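Local coordinates for ribosome-inactivating protein 3 (Zea mays, PDB 2PQG) that belongs to the ribosome-inactivating protein family of plants and is also known as the maize B-32 protein, at residues 1-9 with 18-29; 77-85 with 134-142. One frame throughout, in Å; residues are numbered along the deposited sequence.

Contact 1. Residues 1-9 with 18-29; sequences KFTEIFPVE and FIASVRKDVIKH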
# COMPACT_ATOMS: atom_id res chain seq x y z
N LYS A 1 0.78 6.99 -15.32
CA LYS A 1 0.53 8.23 -16.10
C LYS A 1 1.55 9.31 -15.70
O LYS A 1 1.91 10.15 -16.53
CB LYS A 1 -0.89 8.72 -15.87
CG LYS A 1 -1.96 7.73 -16.34
CD LYS A 1 -2.26 7.88 -17.82
CE LYS A 1 -2.50 9.35 -18.17
NZ LYS A 1 -3.89 9.60 -18.66
N PHE A 2 1.98 9.29 -14.44
CA PHE A 2 3.02 10.21 -13.98
C PHE A 2 3.88 9.47 -12.96
O PHE A 2 3.39 8.75 -12.09
CB PHE A 2 2.44 11.52 -13.40
CG PHE A 2 1.66 11.33 -12.17
CD1 PHE A 2 0.32 10.96 -12.24
CD2 PHE A 2 2.25 11.54 -10.94
CE1 PHE A 2 -0.42 10.80 -11.07
CE2 PHE A 2 1.52 11.38 -9.77
CZ PHE A 2 0.18 11.01 -9.84
N THR A 3 5.19 9.68 -13.06
CA THR A 3 6.15 8.89 -12.30
C THR A 3 6.63 9.62 -11.05
O THR A 3 6.71 10.85 -11.02
CB THR A 3 7.37 8.51 -13.16
OG1 THR A 3 6.96 7.63 -14.21
CG2 THR A 3 8.43 7.82 -12.30
N GLU A 4 6.95 8.85 -10.01
CA GLU A 4 7.70 9.35 -8.86
C GLU A 4 8.87 8.37 -8.69
O GLU A 4 8.78 7.19 -9.08
CB GLU A 4 6.88 9.37 -7.57
CG GLU A 4 5.54 10.05 -7.68
CD GLU A 4 5.64 11.52 -8.02
OE1 GLU A 4 6.57 12.18 -7.52
OE2 GLU A 4 4.77 12.02 -8.76
N ILE A 5 9.98 8.86 -8.14
CA ILE A 5 11.16 8.03 -7.92
C ILE A 5 11.68 8.19 -6.50
O ILE A 5 11.89 9.31 -6.03
CB ILE A 5 12.30 8.40 -8.89
CG1 ILE A 5 11.86 8.12 -10.33
CG2 ILE A 5 13.55 7.59 -8.56
CD1 ILE A 5 12.85 8.59 -11.38
N PHE A 6 11.88 7.07 -5.81
CA PHE A 6 12.40 7.10 -4.45
C PHE A 6 13.67 6.23 -4.33
O PHE A 6 13.62 5.02 -4.54
CB PHE A 6 11.36 6.61 -3.43
CG PHE A 6 11.81 6.77 -2.02
CD1 PHE A 6 11.67 5.74 -1.11
CD2 PHE A 6 12.42 7.96 -1.60
CE1 PHE A 6 12.14 5.88 0.20
CE2 PHE A 6 12.90 8.10 -0.30
CZ PHE A 6 12.76 7.06 0.60
N PRO A 7 14.82 6.85 -4.02
CA PRO A 7 16.11 6.17 -3.87
C PRO A 7 16.14 5.54 -2.48
O PRO A 7 16.76 6.07 -1.55
CB PRO A 7 17.12 7.29 -4.04
CG PRO A 7 16.37 8.49 -3.49
CD PRO A 7 14.96 8.32 -3.93
N VAL A 8 15.46 4.40 -2.34
CA VAL A 8 15.34 3.74 -1.05
C VAL A 8 16.58 3.96 -0.19
O VAL A 8 16.51 4.60 0.87
CB VAL A 8 15.10 2.23 -1.20
CG1 VAL A 8 14.71 1.61 0.13
CG2 VAL A 8 14.02 1.97 -2.25
N GLU A 9 17.71 3.43 -0.64
CA GLU A 9 18.88 3.31 0.19
C GLU A 9 19.55 4.61 0.55
O GLU A 9 20.40 4.65 1.45
CB GLU A 9 19.89 2.36 -0.48
CG GLU A 9 19.49 0.90 -0.46
CD GLU A 9 20.67 -0.03 -0.72
OE1 GLU A 9 21.48 -0.23 0.21
OE2 GLU A 9 20.79 -0.54 -1.85
N PHE A 18 9.63 12.23 0.39
CA PHE A 18 9.02 11.51 -0.71
C PHE A 18 7.50 11.59 -0.62
O PHE A 18 6.81 11.77 -1.62
CB PHE A 18 9.46 10.06 -0.70
CG PHE A 18 8.91 9.27 -1.83
CD1 PHE A 18 9.22 9.61 -3.14
CD2 PHE A 18 8.08 8.19 -1.59
CE1 PHE A 18 8.69 8.89 -4.21
CE2 PHE A 18 7.54 7.46 -2.64
CZ PHE A 18 7.84 7.81 -3.96
N ILE A 19 6.98 11.45 0.59
CA ILE A 19 5.55 11.52 0.80
C ILE A 19 5.05 12.91 0.41
O ILE A 19 4.15 13.06 -0.41
CB ILE A 19 5.21 11.22 2.29
CG1 ILE A 19 5.61 9.78 2.62
CG2 ILE A 19 3.72 11.46 2.57
CD1 ILE A 19 4.98 8.76 1.70
N ALA A 20 5.67 13.92 1.01
CA ALA A 20 5.30 15.31 0.76
C ALA A 20 5.37 15.64 -0.72
O ALA A 20 4.55 16.40 -1.23
CB ALA A 20 6.21 16.23 1.54
N SER A 21 6.35 15.07 -1.41
CA SER A 21 6.53 15.31 -2.83
C SER A 21 5.46 14.60 -3.66
O SER A 21 4.87 15.18 -4.57
CB SER A 21 7.93 14.87 -3.26
OG SER A 21 8.08 14.89 -4.67
N VAL A 22 5.20 13.34 -3.34
CA VAL A 22 4.21 12.56 -4.07
C VAL A 22 2.77 13.02 -3.79
O VAL A 22 1.91 12.99 -4.68
CB VAL A 22 4.39 11.05 -3.77
CG1 VAL A 22 3.35 10.24 -4.54
CG2 VAL A 22 5.79 10.61 -4.16
N ARG A 23 2.48 13.46 -2.57
CA ARG A 23 1.13 13.93 -2.30
C ARG A 23 0.86 15.19 -3.10
O ARG A 23 -0.26 15.41 -3.56
CB ARG A 23 0.92 14.21 -0.82
CG ARG A 23 0.41 13.02 -0.05
CD ARG A 23 0.07 13.42 1.35
NE ARG A 23 0.06 12.27 2.24
CZ ARG A 23 0.40 12.32 3.52
NH1 ARG A 23 0.78 13.47 4.06
NH2 ARG A 23 0.38 11.22 4.26
N LYS A 24 1.88 16.03 -3.25
CA LYS A 24 1.76 17.28 -3.99
C LYS A 24 1.43 17.05 -5.47
O LYS A 24 0.68 17.82 -6.08
CB LYS A 24 3.06 18.10 -3.87
CG LYS A 24 3.11 19.34 -4.75
CD LYS A 24 4.29 20.24 -4.41
CE LYS A 24 4.28 21.51 -5.26
NZ LYS A 24 4.20 21.18 -6.71
N ASP A 25 1.96 15.97 -6.05
CA ASP A 25 1.68 15.68 -7.45
C ASP A 25 0.29 15.05 -7.60
O ASP A 25 -0.36 15.21 -8.64
CB ASP A 25 2.75 14.74 -8.00
CG ASP A 25 4.15 15.35 -7.92
OD1 ASP A 25 5.14 14.60 -8.10
OD2 ASP A 25 4.26 16.57 -7.69
N VAL A 26 -0.15 14.35 -6.57
CA VAL A 26 -1.45 13.68 -6.55
C VAL A 26 -2.57 14.70 -6.32
O VAL A 26 -3.63 14.63 -6.92
CB VAL A 26 -1.52 12.61 -5.43
CG1 VAL A 26 -2.94 12.07 -5.29
CG2 VAL A 26 -0.56 11.47 -5.75
N ILE A 27 -2.30 15.64 -5.42
CA ILE A 27 -3.26 16.69 -5.10
C ILE A 27 -3.49 17.56 -6.34
O ILE A 27 -4.52 18.23 -6.46
CB ILE A 27 -2.75 17.54 -3.91
CG1 ILE A 27 -2.81 16.69 -2.64
CG2 ILE A 27 -3.59 18.79 -3.73
CD1 ILE A 27 -2.19 17.35 -1.43
N LYS A 28 -2.54 17.53 -7.28
CA LYS A 28 -2.71 18.28 -8.51
C LYS A 28 -3.93 17.74 -9.22
O LYS A 28 -4.63 18.47 -9.91
CB LYS A 28 -1.49 18.15 -9.42
CG LYS A 28 -0.45 19.24 -9.21
CD LYS A 28 0.81 18.97 -10.02
CE LYS A 28 1.97 19.79 -9.50
NZ LYS A 28 3.23 19.00 -9.50
N HIS A 29 -4.20 16.45 -9.05
CA HIS A 29 -5.35 15.83 -9.69
C HIS A 29 -6.56 15.66 -8.75
O HIS A 29 -7.48 14.90 -9.06
CB HIS A 29 -4.95 14.49 -10.29
CG HIS A 29 -3.81 14.58 -11.26
ND1 HIS A 29 -3.99 14.77 -12.61
CD2 HIS A 29 -2.47 14.51 -11.07
CE1 HIS A 29 -2.82 14.82 -13.21
NE2 HIS A 29 -1.88 14.66 -12.30
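Phe6 and Phe18 form an offset stack with planes at 23°. Phe6 CB lies over the centre of one Phe18 face, 3.6 Å from the centroid of that ring, a CH-pi contact. Val22 CG2, from the same helix as Phe18, sits toward the rim of the opposite face. Phe2 has Val26 CG2 at its edge, 4.2 Å from Phe2 CZ, and Glu4 OE2 also lies at the edge, in the ring plane. The Phe2 ring runs nearly parallel to that of His29, but the two barely overlap. Between the aromatic groups, Glu4 CG packs on Val22 CG2 at 3.6 Å. The Glu4 chain bends at chi2 (-64°) and turns its carboxylate to Asp25. There Asp25 OD1 lies 2.7 Å from Glu4 OE2 and 2.9 Å from Glu4 OE1. Lys28 NZ makes a salt bridge to Asp25 OD2 (3.2 Å, a weak bond). Strand 2-7 and helix 18-27 run antiparallel, at 177°, with axes 9.6 Å apart. The strand is an outermost one of the sheet and pairs with strand 51-57. Helix 125-135 packs on Phe6, and Arg23 hydrogen-bonds to Gly187 O, Leu188 O and Ser194 OG.

Contact 2. Residues 77-85 with 134-142; sequences FRTPGGVWW and DLAKKKKMA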
# COMPACT_ATOMS: atom_id res chain seq x y z
N PHE A 77 3.11 -4.54 -10.03
CA PHE A 77 4.46 -4.01 -10.06
C PHE A 77 5.26 -4.59 -11.24
O PHE A 77 4.99 -5.70 -11.70
CB PHE A 77 5.17 -4.30 -8.73
CG PHE A 77 5.49 -5.76 -8.51
CD1 PHE A 77 6.74 -6.27 -8.86
CD2 PHE A 77 4.56 -6.61 -7.93
CE1 PHE A 77 7.05 -7.61 -8.63
CE2 PHE A 77 4.87 -7.96 -7.70
CZ PHE A 77 6.12 -8.45 -8.05
N ARG A 78 6.24 -3.82 -11.71
CA ARG A 78 7.08 -4.22 -12.83
C ARG A 78 8.52 -4.54 -12.40
O ARG A 78 9.14 -3.79 -11.64
CB ARG A 78 7.07 -3.09 -13.86
CG ARG A 78 7.88 -3.33 -15.13
CD ARG A 78 7.90 -2.09 -16.02
NE ARG A 78 8.80 -2.24 -17.16
CZ ARG A 78 10.13 -2.27 -17.07
NH1 ARG A 78 10.73 -2.14 -15.89
NH2 ARG A 78 10.86 -2.44 -18.17
N THR A 79 9.05 -5.66 -12.87
CA THR A 79 10.42 -6.06 -12.54
C THR A 79 11.43 -5.38 -13.47
O THR A 79 11.06 -4.75 -14.45
CB THR A 79 10.63 -7.57 -12.68
OG1 THR A 79 10.33 -7.96 -14.03
CG2 THR A 79 9.75 -8.34 -11.73
N PRO A 80 12.73 -5.51 -13.15
CA PRO A 80 13.75 -4.89 -14.01
C PRO A 80 13.72 -5.52 -15.40
O PRO A 80 14.09 -4.88 -16.38
CB PRO A 80 15.05 -5.21 -13.29
CG PRO A 80 14.65 -5.22 -11.87
CD PRO A 80 13.34 -5.98 -11.90
N GLY A 81 13.28 -6.77 -15.47
CA GLY A 81 13.20 -7.48 -16.74
C GLY A 81 11.94 -7.16 -17.53
O GLY A 81 11.64 -7.80 -18.55
N GLY A 82 11.18 -6.18 -17.04
CA GLY A 82 9.96 -5.77 -17.71
C GLY A 82 8.75 -6.68 -17.58
O GLY A 82 7.90 -6.70 -18.46
N VAL A 83 8.65 -7.44 -16.49
CA VAL A 83 7.50 -8.31 -16.31
C VAL A 83 6.54 -7.67 -15.32
O VAL A 83 6.93 -7.32 -14.20
CB VAL A 83 7.90 -9.68 -15.75
CG1 VAL A 83 6.67 -10.54 -15.56
CG2 VAL A 83 8.89 -10.35 -16.68
N TRP A 84 5.29 -7.51 -15.72
CA TRP A 84 4.28 -6.91 -14.85
C TRP A 84 3.54 -7.99 -14.09
O TRP A 84 3.07 -8.96 -14.67
CB TRP A 84 3.27 -6.08 -15.63
CG TRP A 84 3.78 -4.72 -16.00
CD1 TRP A 84 4.30 -4.34 -17.20
CD2 TRP A 84 3.82 -3.56 -15.16
NE1 TRP A 84 4.66 -3.01 -17.16
CE2 TRP A 84 4.38 -2.51 -15.92
CE3 TRP A 84 3.43 -3.30 -13.84
CZ2 TRP A 84 4.57 -1.22 -15.40
CZ3 TRP A 84 3.62 -2.02 -13.32
CH2 TRP A 84 4.18 -1.00 -14.11
N TRP A 85 3.45 -7.80 -12.78
CA TRP A 85 2.77 -8.74 -11.91
C TRP A 85 1.57 -8.04 -11.31
O TRP A 85 1.72 -7.05 -10.59
CB TRP A 85 3.70 -9.19 -10.80
CG TRP A 85 4.79 -10.05 -11.29
CD1 TRP A 85 6.06 -9.67 -11.66
CD2 TRP A 85 4.71 -11.45 -11.50
NE1 TRP A 85 6.78 -10.77 -12.07
CE2 TRP A 85 5.98 -11.88 -11.96
CE3 TRP A 85 3.70 -12.40 -11.29
CZ2 TRP A 85 6.25 -13.22 -12.28
CZ3 TRP A 85 3.97 -13.73 -11.61
CH2 TRP A 85 5.24 -14.13 -12.07
N ASP A 134 13.99 -8.06 -3.29
CA ASP A 134 13.35 -9.36 -3.34
C ASP A 134 12.38 -9.43 -4.52
O ASP A 134 12.45 -10.35 -5.34
CB ASP A 134 12.58 -9.61 -2.05
CG ASP A 134 12.36 -11.09 -1.76
OD1 ASP A 134 12.01 -11.84 -2.70
OD2 ASP A 134 12.52 -11.49 -0.60
N LEU A 135 11.46 -8.47 -4.59
CA LEU A 135 10.46 -8.43 -5.65
C LEU A 135 11.04 -8.17 -7.04
O LEU A 135 10.44 -8.54 -8.05
CB LEU A 135 9.38 -7.38 -5.32
CG LEU A 135 8.53 -7.73 -4.10
CD1 LEU A 135 7.60 -6.56 -3.78
CD2 LEU A 135 7.72 -9.01 -4.37
N ALA A 136 12.22 -7.54 -7.08
CA ALA A 136 12.88 -7.27 -8.35
C ALA A 136 13.21 -8.61 -8.99
O ALA A 136 13.49 -8.68 -10.18
CB ALA A 136 14.15 -6.47 -8.14
N LYS A 137 13.20 -9.66 -8.18
CA LYS A 137 13.50 -11.01 -8.66
C LYS A 137 12.27 -11.91 -8.70
O LYS A 137 12.43 -13.12 -8.85
CB LYS A 137 14.53 -11.70 -7.78
CG LYS A 137 15.60 -10.80 -7.24
CD LYS A 137 16.76 -11.63 -6.76
CE LYS A 137 17.92 -10.74 -6.35
NZ LYS A 137 19.22 -11.37 -6.69
N LYS A 138 11.07 -11.35 -8.56
CA LYS A 138 9.87 -12.20 -8.58
C LYS A 138 10.04 -13.22 -9.68
O LYS A 138 10.24 -12.90 -10.85
CB LYS A 138 8.59 -11.41 -8.84
CG LYS A 138 7.37 -12.31 -8.95
CD LYS A 138 6.77 -12.65 -7.61
CE LYS A 138 6.11 -14.02 -7.63
NZ LYS A 138 5.27 -14.24 -8.83
N LYS A 139 9.95 -14.47 -9.27
CA LYS A 139 10.13 -15.61 -10.15
C LYS A 139 8.78 -16.20 -10.49
O LYS A 139 7.80 -15.98 -9.79
CB LYS A 139 10.94 -16.67 -9.41
CG LYS A 139 10.27 -17.16 -8.10
CD LYS A 139 9.97 -16.01 -7.13
CE LYS A 139 9.78 -16.48 -5.72
NZ LYS A 139 8.36 -16.76 -5.37
N LYS A 140 8.73 -16.96 -11.56
CA LYS A 140 7.48 -17.62 -11.96
C LYS A 140 7.37 -18.96 -11.28
O LYS A 140 6.30 -19.57 -11.17
CB LYS A 140 7.50 -17.91 -13.45
CG LYS A 140 8.82 -17.54 -14.18
CD LYS A 140 8.58 -17.31 -15.67
CE LYS A 140 8.19 -18.59 -16.39
NZ LYS A 140 7.63 -18.32 -17.74
N MET A 141 8.52 -19.45 -10.81
CA MET A 141 8.68 -20.87 -10.52
C MET A 141 8.81 -21.12 -9.02
O MET A 141 9.35 -20.29 -8.29
CB MET A 141 9.90 -21.43 -11.25
CG MET A 141 9.59 -22.05 -12.60
SD MET A 141 8.19 -23.18 -12.53
CE MET A 141 6.90 -22.09 -11.94
N ALA A 142 8.30 -22.26 -8.57
CA ALA A 142 9.05 -23.14 -7.68
C ALA A 142 8.84 -24.60 -8.04
O ALA A 142 8.09 -25.31 -7.37
CB ALA A 142 8.67 -22.88 -6.23
O HOH W 1 9.22 -11.61 -12.82
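Lys138 lies across one face of the Trp85 indole and touches it twice. Lys138 NZ stands 3.3 Å from the centroid of the Trp85 six-membered ring, a cation-pi contact. Lys138 CG sits 3.6 Å from the centroid of the Trp85 five-membered ring, a CH-pi contact. Bends at chi2 (85°) and chi4 (-45°) let the chain follow the indole. Lys138 CB also meets the edge of the Phe77 ring, 3.9 Å from Phe77 CZ. At the indole edge, in the ring plane, a water accepts from Trp85 NE1 at 2.7 Å and donates to Lys138 O at 2.6 Å. Beside this, Leu135 CD2 packs on Phe77 CZ, and Pro80 CD rests against Ala136 CB at 3.9 Å. Further out, Lys138 NZ has a weak bond to Lys139 O. A type I turn from Leu135 to Lys138 carries the lysine. Phe77 and Trp85 are a hydrogen-bonded antiparallel pair, and Trp85 CB lies over one face of Phe77. Val83 N bonds to Thr79 OG1 at 3.0 Å and braces the loop. The beta hairpin of strands 74-78 and 84-86, with a type I turn from Thr79 to Gly82, packs against the turn and loop that follow the last part of helix 125-135.

How the contacts relate
Contact 1 and contact 2 lie toward different ends of one mixed sheet. Their centres are 23 Å apart and their nearest atoms about 9 Å, so they do not touch. Strand 2-7 of contact 1 is an outermost strand. Strands 74-78 and 84-86 of contact 2 are the fourth and fifth in the order across the sheet. Along the chain they come in series, contact 1 closing before contact 2 opens. Helix 125-135 links them: its start reaches Phe6 and its last part enters segment 134-142. Together they show one sheet meeting a helix at strand 2-7 and a helix end with its following loop at the hairpin, a layout that fits the ribosome-inactivating protein family.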